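Local coordinates for protein transposable element Tc3 transposase (Caenorhabditis elegans, PDB 1TC3) that binds specifically to the terminal nucleotides of the Tc3 inverted repeats and, as the full-length transposase, cuts the element out by double-strand breaks for insertion elsewhere, at residues Ala12-Met17 against His25-Lys30. Residues are numbered along the deposited sequence; the frame is centred on the assembly and turned at random.
Sequences AQLDVM and HEMSRK. With nucleotides of chain A.
M17 lies alongside M27, the two extended thioether chains overlapping head to tail, with SD of M17 3.6 Å from CG of M27. The M17 chain runs across the base of K30, roughly perpendicular to it, though the placing of the M17 methyl there is doubtful. L14 makes a looser apolar contact, its CD2 4.4 Å from SD of M27, and V22 from the intervening loop touches both methionines. No hydrogen bond links segments 12-17 and 25-30, which run roughly antiparallel (148°), their axes 11.0 Å apart at closest approach. A bend at chi2 (50°) helps turn the K30 chain back along its own helix, bringing NZ 3.4 Å from OE2 of E26 in a weak hydrogen bond that is part of a salt bridge. Another side of helix 24-31 meets DNA: NE2 of H25 donates to N7 of DG7 of chain A (2.9 Å, 155°), while R29 NH2 bonds weakly to OP2 of DG6 of chain A. With H25 cut back to an alanine, N7 of that guanine would probably lose this donor, weakening base recognition. Helix 24-31, packed on helix 8-19 and followed by helix 35-43, belongs to the three-helix, helix-turn-helix DNA-binding domain of this Tc1/mariner transposase.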
ATOM      1  N   ALA C  12      -4.285   4.032   4.228  1.00 25.05           N
ATOM      2  CA  ALA C  12      -5.612   4.599   4.036  1.00 32.25           C
ATOM      3  C   ALA C  12      -5.734   5.160   2.631  1.00 37.08           C
ATOM      4  O   ALA C  12      -6.766   5.102   1.988  1.00 35.13           O
ATOM      5  CB  ALA C  12      -5.848   5.712   5.055  1.00 35.62           C
ATOM      6  N   GLN C  13      -4.646   5.734   2.171  1.00 22.12           N
ATOM      7  CA  GLN C  13      -4.618   6.248   0.848  1.00 20.19           C
ATOM      8  C   GLN C  13      -4.777   5.060  -0.111  1.00 37.33           C
ATOM      9  O   GLN C  13      -5.662   4.954  -0.974  1.00 45.50           O
ATOM     10  CB  GLN C  13      -3.271   6.943   0.713  1.00 18.25           C
ATOM     11  CG  GLN C  13      -3.257   8.200   1.579  1.00 10.82           C
ATOM     12  CD  GLN C  13      -1.943   8.915   1.460  1.00 24.75           C
ATOM     13  OE1 GLN C  13      -0.899   8.275   1.298  1.00 32.66           O
ATOM     14  NE2 GLN C  13      -1.985  10.246   1.585  1.00 19.54           N
ATOM     15  N   LEU C  14      -3.907   4.111   0.072  1.00 28.38           N
ATOM     16  CA  LEU C  14      -3.947   2.929  -0.712  1.00 25.55           C
ATOM     17  C   LEU C  14      -5.330   2.368  -0.804  1.00 32.33           C
ATOM     18  O   LEU C  14      -5.688   1.746  -1.783  1.00 37.03           O
ATOM     19  CB  LEU C  14      -3.135   1.838  -0.015  1.00 25.70           C
ATOM     20  CG  LEU C  14      -1.661   2.140  -0.030  1.00 30.03           C
ATOM     21  CD1 LEU C  14      -0.941   0.904   0.450  1.00 29.31           C
ATOM     22  CD2 LEU C  14      -1.215   2.440  -1.459  1.00 31.49           C
ATOM     23  N   ASP C  15      -6.108   2.479   0.232  1.00 31.53           N
ATOM     24  CA  ASP C  15      -7.393   1.834   0.114  1.00 32.40           C
ATOM     25  C   ASP C  15      -8.297   2.588  -0.795  1.00 33.25           C
ATOM     26  O   ASP C  15      -9.113   1.999  -1.484  1.00 37.47           O
ATOM     27  CB  ASP C  15      -8.106   1.524   1.445  1.00 37.75           C
ATOM     28  CG  ASP C  15      -7.228   0.967   2.501  1.00 53.21           C
ATOM     29  OD1 ASP C  15      -6.817  -0.249   2.242  1.00 47.90           O
ATOM     30  OD2 ASP C  15      -6.927   1.618   3.476  1.00 59.75           O
ATOM     31  N   VAL C  16      -8.152   3.893  -0.757  1.00 22.96           N
ATOM     32  CA  VAL C  16      -8.988   4.741  -1.579  1.00 21.27           C
ATOM     33  C   VAL C  16      -8.574   4.629  -3.034  1.00 29.06           C
ATOM     34  O   VAL C  16      -9.407   4.400  -3.893  1.00 33.82           O
ATOM     35  CB  VAL C  16      -8.959   6.160  -1.069  1.00 21.34           C
ATOM     36  CG1 VAL C  16      -7.689   6.863  -1.525  1.00 19.23           C
ATOM     37  CG2 VAL C  16     -10.191   6.901  -1.540  1.00 23.69           C
ATOM     38  N   MET C  17      -7.272   4.723  -3.274  1.00 25.74           N
ATOM     39  CA  MET C  17      -6.680   4.601  -4.584  1.00 23.78           C
ATOM     40  C   MET C  17      -7.081   3.314  -5.277  1.00 29.66           C
ATOM     41  O   MET C  17      -7.347   3.237  -6.466  1.00 34.64           O
ATOM     42  CB  MET C  17      -5.173   4.674  -4.452  1.00 25.79           C
ATOM     43  CG  MET C  17      -4.696   6.096  -4.512  1.00 29.95           C
ATOM     44  SD  MET C  17      -2.923   6.067  -4.313  1.00 41.86           S
ATOM     45  CE  MET C  17      -2.538   7.616  -5.119  1.00 37.35           C
ATOM     46  N   HIS C  25       1.769   1.188 -10.185  1.00 20.07           N
ATOM     47  CA  HIS C  25       2.841   2.105 -10.417  1.00 15.49           C
ATOM     48  C   HIS C  25       2.488   3.519 -10.038  1.00 21.89           C
ATOM     49  O   HIS C  25       3.304   4.241  -9.527  1.00 32.03           O
ATOM     50  CB  HIS C  25       3.256   2.049 -11.891  1.00 16.14           C
ATOM     51  CG  HIS C  25       4.263   1.043 -12.278  1.00  9.85           C
ATOM     52  ND1 HIS C  25       5.630   1.362 -12.348  1.00 14.44           N
ATOM     53  CD2 HIS C  25       4.101  -0.238 -12.667  1.00 14.93           C
ATOM     54  CE1 HIS C  25       6.287   0.273 -12.779  1.00  7.69           C
ATOM     55  NE2 HIS C  25       5.381  -0.707 -12.990  1.00 14.56           N
ATOM     56  N   GLU C  26       1.290   3.966 -10.332  1.00 27.35           N
ATOM     57  CA  GLU C  26       1.004   5.339  -9.995  1.00 25.54           C
ATOM     58  C   GLU C  26       0.940   5.513  -8.483  1.00 39.07           C
ATOM     59  O   GLU C  26       1.407   6.490  -7.871  1.00 38.73           O
ATOM     60  CB  GLU C  26      -0.242   5.870 -10.704  1.00 22.51           C
ATOM     61  CG  GLU C  26      -0.394   7.400 -10.556  1.00 19.50           C
ATOM     62  CD  GLU C  26      -1.554   7.925 -11.356  1.00 56.34           C
ATOM     63  OE1 GLU C  26      -2.469   7.016 -11.589  1.00 41.63           O
ATOM     64  OE2 GLU C  26      -1.627   9.077 -11.762  1.00 80.82           O
ATOM     65  N   MET C  27       0.376   4.494  -7.864  1.00 36.00           N
ATOM     66  CA  MET C  27       0.241   4.427  -6.426  1.00 28.52           C
ATOM     67  C   MET C  27       1.618   4.626  -5.788  1.00 29.94           C
ATOM     68  O   MET C  27       1.838   5.456  -4.923  1.00 35.38           O
ATOM     69  CB  MET C  27      -0.315   3.027  -6.119  1.00 24.83           C
ATOM     70  CG  MET C  27      -1.809   3.049  -5.901  1.00 24.26           C
ATOM     71  SD  MET C  27      -2.491   1.424  -5.502  1.00 31.97           S
ATOM     72  CE  MET C  27      -4.199   1.993  -5.271  1.00 28.39           C
ATOM     73  N   SER C  28       2.605   3.883  -6.233  1.00 22.31           N
ATOM     74  CA  SER C  28       3.903   4.091  -5.642  1.00 19.46           C
ATOM     75  C   SER C  28       4.335   5.489  -5.805  1.00 26.88           C
ATOM     76  O   SER C  28       4.845   6.103  -4.907  1.00 34.73           O
ATOM     77  CB  SER C  28       5.002   3.280  -6.305  1.00 24.46           C
ATOM     78  OG  SER C  28       4.639   1.920  -6.229  1.00 50.46           O
ATOM     79  N   ARG C  29       4.175   6.009  -6.978  1.00 27.53           N
ATOM     80  CA  ARG C  29       4.680   7.342  -7.135  1.00 30.29           C
ATOM     81  C   ARG C  29       3.989   8.285  -6.218  1.00 34.89           C
ATOM     82  O   ARG C  29       4.589   9.178  -5.611  1.00 35.30           O
ATOM     83  CB  ARG C  29       4.638   7.812  -8.578  1.00 38.03           C
ATOM     84  CG  ARG C  29       5.257   6.821  -9.552  1.00 36.78           C
ATOM     85  CD  ARG C  29       5.271   7.404 -10.953  1.00 47.69           C
ATOM     86  NE  ARG C  29       4.352   6.729 -11.853  1.00 35.68           N
ATOM     87  CZ  ARG C  29       3.183   7.228 -12.207  1.00 75.78           C
ATOM     88  NH1 ARG C  29       2.749   8.436 -11.779  1.00 46.78           N
ATOM     89  NH2 ARG C  29       2.445   6.483 -13.035  1.00 47.26           N
ATOM     90  N   LYS C  30       2.706   8.052  -6.136  1.00 27.74           N
ATOM     91  CA  LYS C  30       1.907   8.927  -5.322  1.00 31.65           C
ATOM     92  C   LYS C  30       2.354   9.003  -3.862  1.00 39.52           C
ATOM     93  O   LYS C  30       2.473  10.088  -3.324  1.00 38.71           O
ATOM     94  CB  LYS C  30       0.424   8.670  -5.500  1.00 32.08           C
ATOM     95  CG  LYS C  30      -0.258   9.708  -6.363  1.00 33.77           C
ATOM     96  CD  LYS C  30       0.496   9.907  -7.658  1.00 63.93           C
ATOM     97  CE  LYS C  30      -0.065  10.997  -8.548  1.00 51.91           C
ATOM     98  NZ  LYS C  30       0.501  10.929  -9.908  1.00 86.34           N
TER
ATOM     99  P    DG A   7       0.290  -1.600 -12.983  1.00 36.01           P
ATOM    100  OP1  DG A   7      -0.984  -1.959 -12.320  1.00 13.28           O
ATOM    101  OP2  DG A   7       1.358  -0.744 -12.445  1.00 25.03           O
ATOM    102  O5'  DG A   7       0.962  -2.995 -13.238  1.00 22.56           O
ATOM    103  C5'  DG A   7       0.032  -3.964 -13.601  1.00 19.70           C
ATOM    104  C4'  DG A   7       0.754  -5.107 -14.259  1.00 16.46           C
ATOM    105  O4'  DG A   7       1.677  -4.640 -15.272  1.00 28.83           O
ATOM    106  C3'  DG A   7       1.727  -5.764 -13.335  1.00 16.37           C
ATOM    107  O3'  DG A   7       1.011  -6.510 -12.393  1.00 64.99           O
ATOM    108  C2'  DG A   7       2.489  -6.653 -14.323  1.00 16.25           C
ATOM    109  C1'  DG A   7       2.726  -5.598 -15.382  1.00 18.79           C
ATOM    110  N9   DG A   7       3.910  -4.902 -15.014  1.00 24.83           N
ATOM    111  C8   DG A   7       3.978  -3.657 -14.470  1.00 22.09           C
ATOM    112  N7   DG A   7       5.209  -3.300 -14.215  1.00 45.88           N
ATOM    113  C5   DG A   7       5.981  -4.405 -14.582  1.00 10.65           C
ATOM    114  C6   DG A   7       7.373  -4.634 -14.495  1.00 57.66           C
ATOM    115  O6   DG A   7       8.285  -3.890 -14.097  1.00 24.72           O
ATOM    116  N1   DG A   7       7.709  -5.866 -14.974  1.00 16.96           N
ATOM    117  C2   DG A   7       6.842  -6.803 -15.443  1.00 40.92           C
ATOM    118  N2   DG A   7       7.413  -7.941 -15.862  1.00 34.56           N
ATOM    119  N3   DG A   7       5.532  -6.628 -15.516  1.00 29.39           N
ATOM    120  C4   DG A   7       5.180  -5.420 -15.027  1.00 23.74           C
ATOM    121  P    DG A   6       1.536   3.709 -15.239  1.00 31.85           P
ATOM    122  OP1  DG A   6       0.548   4.436 -14.453  1.00 22.50           O
ATOM    123  OP2  DG A   6       2.949   3.678 -14.852  1.00 20.50           O
ATOM    124  O5'  DG A   6       1.155   2.182 -15.415  1.00 32.85           O
ATOM    125  C5'  DG A   6      -0.070   1.671 -15.882  1.00 31.64           C
ATOM    126  C4'  DG A   6       0.112   0.244 -16.413  1.00 25.78           C
ATOM    127  O4'  DG A   6       1.118   0.209 -17.452  1.00 20.05           O
ATOM    128  C3'  DG A   6       0.714  -0.775 -15.473  1.00 31.86           C
ATOM    129  O3'  DG A   6      -0.167  -1.047 -14.416  1.00 22.97           O
ATOM    130  C2'  DG A   6       0.826  -1.919 -16.482  1.00  9.58           C
ATOM    131  C1'  DG A   6       1.532  -1.152 -17.585  1.00 26.05           C
ATOM    132  N9   DG A   6       2.952  -1.195 -17.377  1.00 12.25           N
ATOM    133  C8   DG A   6       3.676  -0.128 -16.920  1.00 32.81           C
ATOM    134  N7   DG A   6       4.959  -0.378 -16.821  1.00 23.27           N
ATOM    135  C5   DG A   6       5.078  -1.681 -17.264  1.00 14.80           C
ATOM    136  C6   DG A   6       6.220  -2.504 -17.351  1.00 32.21           C
ATOM    137  O6   DG A   6       7.407  -2.228 -17.045  1.00 24.68           O
ATOM    138  N1   DG A   6       5.875  -3.760 -17.847  1.00 39.26           N
ATOM    139  C2   DG A   6       4.586  -4.145 -18.177  1.00 41.74           C
ATOM    140  N2   DG A   6       4.424  -5.391 -18.619  1.00 20.84           N
ATOM    141  N3   DG A   6       3.508  -3.384 -18.073  1.00 24.92           N
ATOM    142  C4   DG A   6       3.836  -2.186 -17.600  1.00 40.73           C
TER